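Local coordinates for ESX secretion system protein EccC (PDB 4NH0) that forms part of the ESX (type VII) secretion system, which exports EsxA and EsxB from the cell, and shows weak intrinsic ATPase activity, at residues A398-Y403 with P414-L419; G382-R387 with R448-H453; L907-L912 with Q1141-E1146; R921-I926 with P933-F938; G657-A662 with H802-S807. All coordinates share one frame; numbering follows the deposited sequence.

Three FtsK-type ATPase domains strung along one chain provide the setting, and the five contacts sample each of them. Contacts 2 and 1 belong to the first domain: contact 1 is nested inside the chain loop that contact 2 closes, their centres lie about 9 Å apart, and both reach the sheet containing neighbouring strands 418-424 and 452-458. Contact 5 follows in the second domain, close to the geometric centre of the molecule. In the third domain contact 4 is nested within contact 3, with centres about 12 Å apart and strand 922-927 paired to strand 1136-1144. Contacts 1 and 3 stand about 86 Å apart, centre to centre, an extent that fits ATPase domains joined by short linkers.

Contact 1 of 5, residues A398-Y403 with P414-L419; sequences ASLRDY and PPMPTL
Y403 donates its hydroxyl proton to the backbone carbonyl of P414, with OH and O 2.7 Å apart. The donor lies in the carbonyl plane, on a lone pair, and the P414 ring lies across the tip of the tyrosine, its CG 3.3 Å from Y403 OH. M416 lies between Y403 and L400, touching both. M416 CB rests 3.6 Å from Y403 CE2, and the bend at chi3 (58°) turns CE back to meet both Y403 CD2 and L400 CD1. M416 SD stands 5.0 Å from the Y403 ring centroid, 22° off the normal, a Met-aromatic contact. L400 CG is anti to the backbone N (chi1 179°), and its other branch, CD2, meets T418 CG2 at 3.7 Å. Within an FtsK domain of P-loop NTPase type, the first turn of helix 400-410, with S399 at its N-cap, covers the chain leading into strand 418-424. Helix 371-394 adds H390 edge-to-face on Y403 and L391 against M416, while T418 bonds through its backbone to V336 and N338, at the start of strand 337-343.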
# COMPACT_ATOMS: atom_id res chain seq x y z
N ALA A 398 41.04 -19.86 13.55
CA ALA A 398 41.17 -20.13 12.13
C ALA A 398 40.22 -21.23 11.68
O ALA A 398 39.77 -21.24 10.53
CB ALA A 398 42.61 -20.51 11.80
N SER A 399 39.90 -22.14 12.58
CA SER A 399 39.02 -23.26 12.26
C SER A 399 38.09 -23.60 13.42
O SER A 399 38.32 -23.18 14.55
CB SER A 399 39.83 -24.49 11.86
OG SER A 399 40.56 -24.99 12.97
N LEU A 400 37.05 -24.37 13.13
CA LEU A 400 36.11 -24.81 14.15
C LEU A 400 36.80 -25.69 15.18
O LEU A 400 36.49 -25.63 16.36
CB LEU A 400 34.93 -25.56 13.51
CG LEU A 400 33.84 -26.12 14.43
CD1 LEU A 400 32.48 -26.01 13.76
CD2 LEU A 400 34.11 -27.57 14.81
N ARG A 401 37.74 -26.50 14.72
CA ARG A 401 38.47 -27.41 15.60
C ARG A 401 39.26 -26.63 16.65
O ARG A 401 39.26 -26.99 17.83
CB ARG A 401 39.40 -28.31 14.80
CG ARG A 401 40.20 -29.27 15.67
CD ARG A 401 41.32 -29.93 14.90
NE ARG A 401 42.24 -30.63 15.79
CZ ARG A 401 43.31 -31.30 15.39
NH1 ARG A 401 43.62 -31.35 14.10
NH2 ARG A 401 44.09 -31.91 16.27
N ASP A 402 39.94 -25.57 16.21
CA ASP A 402 40.66 -24.70 17.13
C ASP A 402 39.69 -24.06 18.11
O ASP A 402 39.92 -24.05 19.31
CB ASP A 402 41.42 -23.62 16.37
CG ASP A 402 42.55 -24.18 15.54
OD1 ASP A 402 43.05 -25.27 15.86
OD2 ASP A 402 42.94 -23.52 14.55
N TYR A 403 38.59 -23.54 17.57
CA TYR A 403 37.54 -22.95 18.38
C TYR A 403 36.96 -23.97 19.36
O TYR A 403 36.79 -23.67 20.53
CB TYR A 403 36.41 -22.40 17.49
CG TYR A 403 35.19 -21.92 18.25
CD1 TYR A 403 35.09 -20.59 18.66
CD2 TYR A 403 34.14 -22.78 18.53
CE1 TYR A 403 33.97 -20.14 19.34
CE2 TYR A 403 33.02 -22.33 19.22
CZ TYR A 403 32.94 -21.02 19.62
OH TYR A 403 31.84 -20.57 20.30
N PRO A 414 30.16 -20.50 23.58
CA PRO A 414 28.96 -21.24 23.18
C PRO A 414 29.35 -22.43 22.32
O PRO A 414 30.31 -22.34 21.56
CB PRO A 414 28.17 -20.21 22.38
CG PRO A 414 29.20 -19.29 21.84
CD PRO A 414 30.26 -19.20 22.91
N PRO A 415 28.62 -23.55 22.44
CA PRO A 415 28.88 -24.69 21.57
C PRO A 415 28.60 -24.34 20.11
O PRO A 415 27.54 -23.81 19.81
CB PRO A 415 27.91 -25.76 22.07
CG PRO A 415 27.57 -25.35 23.47
CD PRO A 415 27.59 -23.85 23.46
N MET A 416 29.56 -24.62 19.23
CA MET A 416 29.32 -24.47 17.80
C MET A 416 29.49 -25.81 17.12
O MET A 416 30.61 -26.26 16.89
CB MET A 416 30.26 -23.43 17.19
CG MET A 416 29.94 -23.11 15.74
SD MET A 416 31.02 -21.87 15.02
CE MET A 416 32.62 -22.64 15.26
N PRO A 417 28.37 -26.46 16.80
CA PRO A 417 28.33 -27.81 16.22
C PRO A 417 28.79 -27.82 14.77
O PRO A 417 28.63 -26.83 14.07
CB PRO A 417 26.85 -28.18 16.31
CG PRO A 417 26.15 -26.88 16.21
CD PRO A 417 27.02 -25.89 16.94
N THR A 418 29.36 -28.94 14.33
CA THR A 418 29.69 -29.10 12.92
C THR A 418 28.39 -29.23 12.13
O THR A 418 27.41 -29.78 12.63
CB THR A 418 30.57 -30.34 12.67
OG1 THR A 418 29.93 -31.50 13.18
CG2 THR A 418 31.93 -30.17 13.34
N LEU A 419 28.39 -28.73 10.91
CA LEU A 419 27.19 -28.77 10.09
C LEU A 419 27.31 -29.80 8.98
O LEU A 419 28.23 -29.75 8.16
CB LEU A 419 26.90 -27.39 9.49
CG LEU A 419 25.56 -27.27 8.76
CD1 LEU A 419 24.43 -27.59 9.71
CD2 LEU A 419 25.39 -25.88 8.17

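Contact 2 of 5, residues G382-R387 with R448-H453; sequences GEMVRR and RSLGVH
L450, near the close of helix 437-450, meets helix 371-394 twice, once through its side chain and once through its carbonyl oxygen. The setting is the P-loop NTPase core of the first FtsK domain, where helix 437-450 turns into strand 452-458 of the central sheet and helix 371-394 packs beside that junction. L450 turns CD2 against the helix, where it touches M384 at CB, SD and CE, each 4.1 Å from L450 CD2. The methionine crosses it at about a right angle, and its bends at chi2 and chi3 fold the thioether beside the leucine methyl; M442, I443 and L446 close round the same methionine. L450 O in turn accepts from R387 NE at 3.1 Å, with an N-H...O angle of 144° and the donor tilted 22° from the carbonyl plane. G451 follows with positive phi (76°), a conformation that by itself favours glycine, and the chain turns there into the strand. V452 then directs CG2 at the arginine stem, 3.7 Å from R387 CD. E383 completes a salt-bridge network on the helix, bridging both R386 and R387 NH1, the latter through a weak bond, and Q643 also bonds its OE2. R386 grips that E383 carboxylate side-on, NE to OE2 at 2.8 Å and NH2 to OE1 at 3.0 Å.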
# COMPACT_ATOMS: atom_id res chain seq x y z
N GLY A 382 24.86 -17.27 3.88
CA GLY A 382 24.84 -16.49 5.10
C GLY A 382 25.40 -17.26 6.28
O GLY A 382 26.01 -16.68 7.17
N GLU A 383 25.18 -18.57 6.28
CA GLU A 383 25.69 -19.42 7.34
C GLU A 383 27.21 -19.51 7.30
O GLU A 383 27.87 -19.54 8.33
CB GLU A 383 25.08 -20.82 7.25
CG GLU A 383 25.59 -21.80 8.30
CD GLU A 383 25.16 -21.43 9.70
OE1 GLU A 383 25.44 -22.21 10.63
OE2 GLU A 383 24.54 -20.36 9.88
N MET A 384 27.75 -19.54 6.08
CA MET A 384 29.20 -19.56 5.89
C MET A 384 29.83 -18.31 6.49
O MET A 384 30.81 -18.39 7.22
CB MET A 384 29.53 -19.66 4.40
CG MET A 384 28.93 -20.87 3.70
SD MET A 384 29.81 -22.39 4.07
CE MET A 384 31.29 -22.16 3.10
N VAL A 385 29.25 -17.16 6.17
CA VAL A 385 29.73 -15.88 6.68
C VAL A 385 29.49 -15.76 8.18
O VAL A 385 30.33 -15.23 8.91
CB VAL A 385 29.06 -14.70 5.95
CG1 VAL A 385 29.61 -13.38 6.46
CG2 VAL A 385 29.25 -14.83 4.45
N ARG A 386 28.35 -16.26 8.64
CA ARG A 386 28.04 -16.22 10.07
C ARG A 386 29.09 -16.98 10.86
O ARG A 386 29.62 -16.47 11.85
CB ARG A 386 26.66 -16.80 10.36
CG ARG A 386 26.35 -16.89 11.84
CD ARG A 386 25.02 -17.57 12.11
NE ARG A 386 25.17 -19.02 12.22
CZ ARG A 386 25.58 -19.64 13.32
NH1 ARG A 386 25.88 -18.95 14.41
NH2 ARG A 386 25.68 -20.97 13.33
N ARG A 387 29.40 -18.19 10.41
CA ARG A 387 30.38 -19.02 11.10
C ARG A 387 31.78 -18.40 11.09
O ARG A 387 32.52 -18.56 12.06
CB ARG A 387 30.42 -20.42 10.47
CG ARG A 387 29.18 -21.25 10.73
CD ARG A 387 29.29 -22.62 10.08
NE ARG A 387 29.42 -23.68 11.06
CZ ARG A 387 28.39 -24.31 11.62
NH1 ARG A 387 27.15 -23.96 11.29
NH2 ARG A 387 28.59 -25.27 12.51
N ARG A 448 35.81 -27.05 5.59
CA ARG A 448 36.72 -27.80 6.45
C ARG A 448 37.03 -27.02 7.72
O ARG A 448 36.96 -27.56 8.83
CB ARG A 448 38.01 -28.12 5.69
CG ARG A 448 39.23 -28.29 6.58
CD ARG A 448 40.51 -28.24 5.76
NE ARG A 448 41.53 -27.41 6.37
CZ ARG A 448 42.61 -26.97 5.74
NH1 ARG A 448 42.81 -27.29 4.47
NH2 ARG A 448 43.49 -26.21 6.37
N SER A 449 37.37 -25.74 7.57
CA SER A 449 37.70 -24.90 8.70
C SER A 449 36.44 -24.44 9.43
O SER A 449 36.43 -24.28 10.65
CB SER A 449 38.52 -23.69 8.25
OG SER A 449 37.86 -22.98 7.21
N LEU A 450 35.37 -24.22 8.67
CA LEU A 450 34.12 -23.73 9.23
C LEU A 450 33.31 -24.84 9.89
O LEU A 450 32.31 -24.58 10.56
CB LEU A 450 33.28 -23.04 8.15
CG LEU A 450 33.54 -21.56 7.85
CD1 LEU A 450 34.98 -21.31 7.43
CD2 LEU A 450 32.58 -21.06 6.78
N GLY A 451 33.75 -26.08 9.70
CA GLY A 451 33.06 -27.22 10.27
C GLY A 451 31.79 -27.56 9.52
O GLY A 451 30.84 -28.10 10.09
N VAL A 452 31.76 -27.24 8.23
CA VAL A 452 30.61 -27.54 7.39
C VAL A 452 30.92 -28.70 6.45
O VAL A 452 31.78 -28.58 5.57
CB VAL A 452 30.18 -26.32 6.57
CG1 VAL A 452 29.09 -26.71 5.59
CG2 VAL A 452 29.70 -25.21 7.48
N HIS A 453 30.23 -29.82 6.65
CA HIS A 453 30.46 -31.00 5.83
C HIS A 453 29.32 -31.21 4.84
O HIS A 453 28.15 -31.14 5.20
CB HIS A 453 30.62 -32.24 6.72
CG HIS A 453 31.74 -32.12 7.71
ND1 HIS A 453 33.03 -32.47 7.41
CD2 HIS A 453 31.75 -31.69 8.99
CE1 HIS A 453 33.80 -32.27 8.46
NE2 HIS A 453 33.04 -31.79 9.44

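Contact 3 of 5, residues L907-L912 with Q1141-E1146; sequences LPAAQL and QTAYRE. With ATP (adenosine-5'-triphosphate), chain F.
A1143 packs its methyl against L907, A909 and L912, while Y1144, the next residue along, carries its ring to the nucleotide. L912 CD1 lies 3.6 Å from A1143 CB; L907 CG and A909 CB each stand 4.2 Å from the same atom. L907 CG lies anti to the backbone N (chi1 173°), and CD2 reaches Q1141 O. The backbones run parallel: Y1144 N donates to L907 O and A909 N to Y1144 O (3.2 Å). Strand 907-908 thereby joins strand 1136-1144 in the sheet of the third FtsK domain, at the edge of its ATP pocket. There the adenine amino group, ATP N6, donates to T1142 O at 3.2 Å and nearly straight (168°). T1142 OG1, for its part, is bonded to G1126 O. The Y1144 ring lies obliquely against the base, CD1 3.8 Å from ATP C5, and CE1 reaches the ribose at C2' and O2'. N956, whose backbone N also bonds the ATP, holds A1143 O through ND2.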
# COMPACT_ATOMS: atom_id res chain seq x y z
N LEU A 907 -29.42 26.47 1.67
CA LEU A 907 -28.64 27.50 2.33
C LEU A 907 -29.53 28.68 2.70
O LEU A 907 -30.05 29.37 1.83
CB LEU A 907 -27.49 27.97 1.44
CG LEU A 907 -26.68 29.16 1.94
CD1 LEU A 907 -25.98 28.82 3.24
CD2 LEU A 907 -25.68 29.61 0.90
N PRO A 908 -29.72 28.91 4.01
CA PRO A 908 -30.53 30.04 4.46
C PRO A 908 -29.88 31.38 4.12
O PRO A 908 -28.67 31.51 4.23
CB PRO A 908 -30.60 29.84 5.98
CG PRO A 908 -30.32 28.39 6.18
CD PRO A 908 -29.33 28.03 5.12
N ALA A 909 -30.69 32.35 3.71
CA ALA A 909 -30.17 33.66 3.34
C ALA A 909 -29.62 34.40 4.55
O ALA A 909 -28.87 35.36 4.42
CB ALA A 909 -31.26 34.49 2.68
N ALA A 910 -30.00 33.95 5.74
CA ALA A 910 -29.58 34.57 6.99
C ALA A 910 -28.10 34.32 7.27
O ALA A 910 -27.46 35.10 7.97
CB ALA A 910 -30.43 34.08 8.14
N GLN A 911 -27.57 33.22 6.73
CA GLN A 911 -26.17 32.88 6.92
C GLN A 911 -25.28 33.75 6.04
O GLN A 911 -24.06 33.81 6.24
CB GLN A 911 -25.92 31.40 6.63
CG GLN A 911 -26.63 30.46 7.59
CD GLN A 911 -26.28 29.01 7.34
OE1 GLN A 911 -25.39 28.70 6.55
NE2 GLN A 911 -26.98 28.11 8.02
N LEU A 912 -25.88 34.41 5.06
CA LEU A 912 -25.16 35.34 4.21
C LEU A 912 -24.88 36.63 4.97
O LEU A 912 -25.70 37.05 5.78
CB LEU A 912 -25.95 35.63 2.93
CG LEU A 912 -26.12 34.48 1.95
CD1 LEU A 912 -26.82 34.97 0.69
CD2 LEU A 912 -24.78 33.87 1.60
N GLN A 1141 -23.61 27.59 -4.55
CA GLN A 1141 -24.94 27.25 -4.06
C GLN A 1141 -25.67 28.51 -3.62
O GLN A 1141 -25.22 29.20 -2.71
CB GLN A 1141 -24.86 26.25 -2.91
CG GLN A 1141 -26.18 26.03 -2.19
CD GLN A 1141 -27.11 25.11 -2.95
OE1 GLN A 1141 -26.68 24.27 -3.73
NE2 GLN A 1141 -28.41 25.27 -2.71
N THR A 1142 -26.79 28.81 -4.27
CA THR A 1142 -27.54 30.02 -3.95
C THR A 1142 -28.34 29.85 -2.67
O THR A 1142 -28.63 28.73 -2.25
CB THR A 1142 -28.48 30.42 -5.09
OG1 THR A 1142 -29.35 29.33 -5.41
CG2 THR A 1142 -27.68 30.79 -6.33
N ALA A 1143 -28.70 30.97 -2.05
CA ALA A 1143 -29.38 30.94 -0.76
C ALA A 1143 -30.89 30.91 -0.90
O ALA A 1143 -31.45 31.46 -1.85
CB ALA A 1143 -28.96 32.14 0.07
N TYR A 1144 -31.56 30.27 0.05
CA TYR A 1144 -33.01 30.15 0.04
C TYR A 1144 -33.66 31.22 0.90
O TYR A 1144 -33.28 31.43 2.05
CB TYR A 1144 -33.43 28.76 0.52
CG TYR A 1144 -34.93 28.57 0.63
CD1 TYR A 1144 -35.72 28.50 -0.51
CD2 TYR A 1144 -35.55 28.46 1.87
CE1 TYR A 1144 -37.09 28.32 -0.41
CE2 TYR A 1144 -36.91 28.29 1.97
CZ TYR A 1144 -37.68 28.22 0.83
OH TYR A 1144 -39.04 28.05 0.92
N ARG A 1145 -34.65 31.91 0.34
CA ARG A 1145 -35.34 32.98 1.04
C ARG A 1145 -36.82 32.65 1.22
O ARG A 1145 -37.58 32.61 0.25
CB ARG A 1145 -35.19 34.30 0.28
CG ARG A 1145 -35.95 35.46 0.88
CD ARG A 1145 -35.76 36.72 0.05
NE ARG A 1145 -36.46 37.87 0.63
CZ ARG A 1145 -37.74 38.15 0.41
NH1 ARG A 1145 -38.47 37.37 -0.37
NH2 ARG A 1145 -38.29 39.22 0.97
N GLU A 1146 -37.23 32.41 2.47
CA GLU A 1146 -38.61 32.06 2.76
C GLU A 1146 -39.56 33.22 2.48
O GLU A 1146 -39.16 34.38 2.50
CB GLU A 1146 -38.76 31.60 4.21
CG GLU A 1146 -38.92 30.09 4.38
CD GLU A 1146 -40.27 29.57 3.92
OE1 GLU A 1146 -41.09 30.36 3.40
OE2 GLU A 1146 -40.52 28.36 4.09
PG ATP F . -40.69 27.80 -11.99
O1G ATP F . -41.67 28.04 -10.86
O2G ATP F . -40.97 26.57 -12.81
O3G ATP F . -40.39 29.04 -12.80
PB ATP F . -38.66 28.55 -10.23
O1B ATP F . -39.64 29.67 -9.99
O2B ATP F . -37.27 28.86 -10.73
O3B ATP F . -39.31 27.48 -11.24
PA ATP F . -38.60 28.48 -7.46
O1A ATP F . -37.44 29.43 -7.33
O2A ATP F . -40.01 29.01 -7.33
O3A ATP F . -38.47 27.72 -8.87
O5' ATP F . -38.40 27.28 -6.41
C5' ATP F . -39.04 26.03 -6.60
C4' ATP F . -38.64 25.11 -5.45
O4' ATP F . -37.21 25.09 -5.36
C3' ATP F . -39.17 25.63 -4.13
O3' ATP F . -40.10 24.68 -3.58
C2' ATP F . -37.98 25.76 -3.21
O2' ATP F . -38.16 24.94 -2.05
C1' ATP F . -36.78 25.27 -4.01
N9 ATP F . -35.69 26.28 -3.96
C8 ATP F . -35.71 27.49 -4.56
N7 ATP F . -34.56 28.17 -4.33
C5 ATP F . -33.78 27.39 -3.57
C6 ATP F . -32.43 27.50 -2.96
N6 ATP F . -31.68 28.61 -3.13
N1 ATP F . -31.98 26.46 -2.24
C2 ATP F . -32.72 25.35 -2.06
N3 ATP F . -33.94 25.18 -2.58
C4 ATP F . -34.52 26.15 -3.33

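Contact 4 of 5, residues R921-I926 with P933-F938; sequences RIPIGI and PVYLDF
R921 takes CG anti to its carbonyl carbon (chi1 -50°) and bends at chi2 and chi3, a course that brings its guanidinium back over Y935. The two meet in a cation-pi contact over one face of the ring: R921 CZ stands 4.2 Å from the Y935 ring centroid, 12° off the normal. R921 NH2 is the nearest atom, 3.2 Å from Y935 CE2 and shifted toward the rim, with the guanidinium and ring planes 53° apart. P923 packs against the same ring, CB 3.7 Å from Y935 CE1. Beneath these groups runs a beta hairpin of strands 922-927 and 933-936, part of the third FtsK domain. I922 and L936 form a hydrogen-bonded antiparallel pair, while I924 N donates to V934 O at 2.9 Å. On the sheet face carrying I922, V934 and L936, I924 CG2 meets L936 CD1 at 3.8 Å, and F1130 touches I924, V934 and L936. I922 CD1 touches the edge of the F938 ring in its plane, 3.9 Å from CE2, and F1041 meets that phenylalanine edge-to-face.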
# COMPACT_ATOMS: atom_id res chain seq x y z
N ARG A 921 -22.31 45.58 -2.00
CA ARG A 921 -22.23 44.25 -2.60
C ARG A 921 -23.33 43.36 -2.05
O ARG A 921 -23.72 43.47 -0.89
CB ARG A 921 -20.86 43.63 -2.32
CG ARG A 921 -19.70 44.54 -2.67
CD ARG A 921 -18.57 44.38 -1.68
NE ARG A 921 -18.02 43.03 -1.71
CZ ARG A 921 -17.23 42.53 -0.77
NH1 ARG A 921 -16.90 43.28 0.28
NH2 ARG A 921 -16.76 41.30 -0.88
N ILE A 922 -23.85 42.48 -2.90
CA ILE A 922 -24.95 41.61 -2.51
C ILE A 922 -24.57 40.14 -2.62
O ILE A 922 -24.41 39.61 -3.72
CB ILE A 922 -26.19 41.86 -3.39
CG1 ILE A 922 -26.50 43.35 -3.47
CG2 ILE A 922 -27.38 41.09 -2.85
CD1 ILE A 922 -27.63 43.69 -4.41
N PRO A 923 -24.42 39.47 -1.47
CA PRO A 923 -24.13 38.03 -1.46
C PRO A 923 -25.33 37.23 -1.96
O PRO A 923 -26.46 37.53 -1.58
CB PRO A 923 -23.84 37.74 0.01
CG PRO A 923 -24.59 38.79 0.75
CD PRO A 923 -24.51 40.02 -0.10
N ILE A 924 -25.08 36.23 -2.80
CA ILE A 924 -26.16 35.42 -3.35
C ILE A 924 -26.00 33.96 -2.95
O ILE A 924 -26.92 33.16 -3.11
CB ILE A 924 -26.22 35.52 -4.88
CG1 ILE A 924 -24.92 35.02 -5.51
CG2 ILE A 924 -26.50 36.95 -5.30
CD1 ILE A 924 -24.91 35.09 -7.01
N GLY A 925 -24.83 33.61 -2.43
CA GLY A 925 -24.56 32.26 -1.99
C GLY A 925 -23.10 32.00 -1.72
O GLY A 925 -22.30 32.94 -1.67
N ILE A 926 -22.74 30.73 -1.55
CA ILE A 926 -21.36 30.35 -1.32
C ILE A 926 -20.89 29.35 -2.36
O ILE A 926 -21.68 28.56 -2.87
CB ILE A 926 -21.16 29.75 0.09
CG1 ILE A 926 -22.02 28.50 0.26
CG2 ILE A 926 -21.52 30.78 1.15
CD1 ILE A 926 -21.82 27.80 1.59
N PRO A 933 -18.66 33.33 0.69
CA PRO A 933 -19.74 34.06 0.02
C PRO A 933 -19.38 34.54 -1.39
O PRO A 933 -18.24 34.92 -1.65
CB PRO A 933 -19.97 35.26 0.95
CG PRO A 933 -19.57 34.77 2.28
CD PRO A 933 -18.39 33.87 2.04
N VAL A 934 -20.37 34.51 -2.27
CA VAL A 934 -20.23 35.01 -3.63
C VAL A 934 -21.07 36.27 -3.80
O VAL A 934 -22.27 36.25 -3.54
CB VAL A 934 -20.64 33.96 -4.68
CG1 VAL A 934 -20.63 34.56 -6.07
CG2 VAL A 934 -19.72 32.75 -4.60
N TYR A 935 -20.45 37.35 -4.24
CA TYR A 935 -21.12 38.65 -4.27
C TYR A 935 -21.46 39.13 -5.67
O TYR A 935 -20.88 38.68 -6.66
CB TYR A 935 -20.25 39.71 -3.59
CG TYR A 935 -19.92 39.41 -2.15
CD1 TYR A 935 -20.82 39.72 -1.13
CD2 TYR A 935 -18.71 38.83 -1.80
CE1 TYR A 935 -20.52 39.45 0.19
CE2 TYR A 935 -18.40 38.56 -0.48
CZ TYR A 935 -19.31 38.87 0.50
OH TYR A 935 -19.01 38.60 1.82
N LEU A 936 -22.43 40.04 -5.74
CA LEU A 936 -22.75 40.76 -6.97
C LEU A 936 -22.62 42.25 -6.72
O LEU A 936 -23.35 42.82 -5.90
CB LEU A 936 -24.16 40.42 -7.45
CG LEU A 936 -24.38 39.04 -8.06
CD1 LEU A 936 -25.82 38.89 -8.50
CD2 LEU A 936 -23.43 38.83 -9.23
N ASP A 937 -21.70 42.90 -7.42
CA ASP A 937 -21.46 44.32 -7.22
C ASP A 937 -21.91 45.12 -8.44
O ASP A 937 -21.22 45.17 -9.45
CB ASP A 937 -19.98 44.57 -6.93
CG ASP A 937 -19.69 46.02 -6.61
OD1 ASP A 937 -18.50 46.39 -6.57
OD2 ASP A 937 -20.65 46.79 -6.40
N PHE A 938 -23.07 45.75 -8.33
CA PHE A 938 -23.67 46.48 -9.44
C PHE A 938 -23.01 47.84 -9.68
O PHE A 938 -23.53 48.65 -10.45
CB PHE A 938 -25.17 46.67 -9.21
CG PHE A 938 -25.96 45.40 -9.30
CD1 PHE A 938 -26.09 44.74 -10.51
CD2 PHE A 938 -26.58 44.87 -8.18
CE1 PHE A 938 -26.82 43.58 -10.60
CE2 PHE A 938 -27.32 43.71 -8.27
CZ PHE A 938 -27.44 43.06 -9.48

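Contact 5 of 5, residues G657-A662 with H802-S807; sequences GHVGVA and HVVLSS
V659 and V661 knit strand 659-662 to strand 801-807 with four backbone bonds. V661 N to L805 O is 2.9 Å, L805 N to V659 O and S807 N to V661 O are each 3.0 Å, and V659 N donates to V803 O. At the start of the pair H802 ND1 bonds G657 O at 3.0 Å; the oxygen lies near the imidazole plane, yet the donor stands above the carbonyl plane. H802 NE2 is hydrogen-bonded to D767 OD2, and the ring also stacks on F769. V803 CG2 sits over one face of the H658 ring, 3.6 Å from its centroid, a CH-pi contact, while H658 NE2 bonds A793 O. Beyond the rings, V659 CB meets V804 CG1 at 4.1 Å, and V661 packs beside S806. This parallel pairing is that of the P-loop NTPase core, strand 659-662 leading into the Walker A loop. Bonds at both nitrogens probably fix the rotation of H802, and S806 touches K669, which binds ATP, placing the end of the strand pair beside the nucleotide site.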
# COMPACT_ATOMS: atom_id res chain seq x y z
N GLY A 657 7.20 11.10 4.28
CA GLY A 657 5.84 11.15 4.77
C GLY A 657 4.80 10.85 3.71
O GLY A 657 3.67 10.49 4.03
N HIS A 658 5.19 10.98 2.44
CA HIS A 658 4.29 10.67 1.33
C HIS A 658 4.43 9.21 0.93
O HIS A 658 5.54 8.72 0.72
CB HIS A 658 4.58 11.59 0.14
CG HIS A 658 4.09 12.99 0.33
ND1 HIS A 658 3.00 13.30 1.11
CD2 HIS A 658 4.55 14.16 -0.17
CE1 HIS A 658 2.80 14.60 1.09
NE2 HIS A 658 3.73 15.15 0.32
N VAL A 659 3.30 8.52 0.81
CA VAL A 659 3.31 7.10 0.49
C VAL A 659 2.72 6.83 -0.90
O VAL A 659 1.65 7.32 -1.24
CB VAL A 659 2.51 6.29 1.53
CG1 VAL A 659 2.56 4.81 1.20
CG2 VAL A 659 3.06 6.54 2.92
N GLY A 660 3.44 6.04 -1.69
CA GLY A 660 2.97 5.64 -3.00
C GLY A 660 2.90 4.13 -3.11
O GLY A 660 3.76 3.42 -2.60
N VAL A 661 1.86 3.64 -3.78
CA VAL A 661 1.66 2.20 -3.95
C VAL A 661 1.35 1.85 -5.40
O VAL A 661 0.48 2.47 -6.02
CB VAL A 661 0.52 1.67 -3.05
CG1 VAL A 661 0.26 0.20 -3.32
CG2 VAL A 661 0.86 1.89 -1.58
N ALA A 662 2.06 0.87 -5.94
CA ALA A 662 1.81 0.42 -7.31
C ALA A 662 1.69 -1.10 -7.36
O ALA A 662 2.19 -1.80 -6.49
CB ALA A 662 2.90 0.90 -8.24
N HIS A 802 -0.24 14.72 4.40
CA HIS A 802 0.35 13.60 3.68
C HIS A 802 -0.58 13.12 2.58
O HIS A 802 -1.80 13.16 2.73
CB HIS A 802 0.66 12.44 4.62
CG HIS A 802 1.41 12.83 5.86
ND1 HIS A 802 2.73 12.52 6.05
CD2 HIS A 802 1.01 13.50 6.97
CE1 HIS A 802 3.12 12.99 7.23
NE2 HIS A 802 2.10 13.59 7.80
N VAL A 803 -0.01 12.66 1.47
CA VAL A 803 -0.79 12.00 0.44
C VAL A 803 -0.44 10.52 0.41
O VAL A 803 0.72 10.13 0.54
CB VAL A 803 -0.55 12.62 -0.96
CG1 VAL A 803 -1.09 14.05 -1.00
CG2 VAL A 803 0.92 12.59 -1.33
N VAL A 804 -1.47 9.69 0.29
CA VAL A 804 -1.27 8.25 0.14
C VAL A 804 -1.94 7.80 -1.15
O VAL A 804 -3.14 7.54 -1.18
CB VAL A 804 -1.84 7.47 1.34
CG1 VAL A 804 -1.59 5.98 1.17
CG2 VAL A 804 -1.23 7.97 2.64
N LEU A 805 -1.15 7.73 -2.21
CA LEU A 805 -1.68 7.49 -3.54
C LEU A 805 -1.35 6.09 -4.04
O LEU A 805 -0.26 5.58 -3.81
CB LEU A 805 -1.14 8.53 -4.52
CG LEU A 805 -1.26 9.98 -4.03
CD1 LEU A 805 -0.56 10.92 -4.99
CD2 LEU A 805 -2.72 10.37 -3.87
N SER A 806 -2.31 5.48 -4.73
CA SER A 806 -2.11 4.16 -5.30
C SER A 806 -2.60 4.10 -6.74
O SER A 806 -3.56 4.77 -7.12
CB SER A 806 -2.82 3.10 -4.46
OG SER A 806 -2.76 1.83 -5.09
N SER A 807 -1.93 3.28 -7.55
CA SER A 807 -2.29 3.10 -8.94
C SER A 807 -1.79 1.75 -9.45
O SER A 807 -1.23 0.96 -8.69
CB SER A 807 -1.74 4.23 -9.80
OG SER A 807 -2.13 4.09 -11.15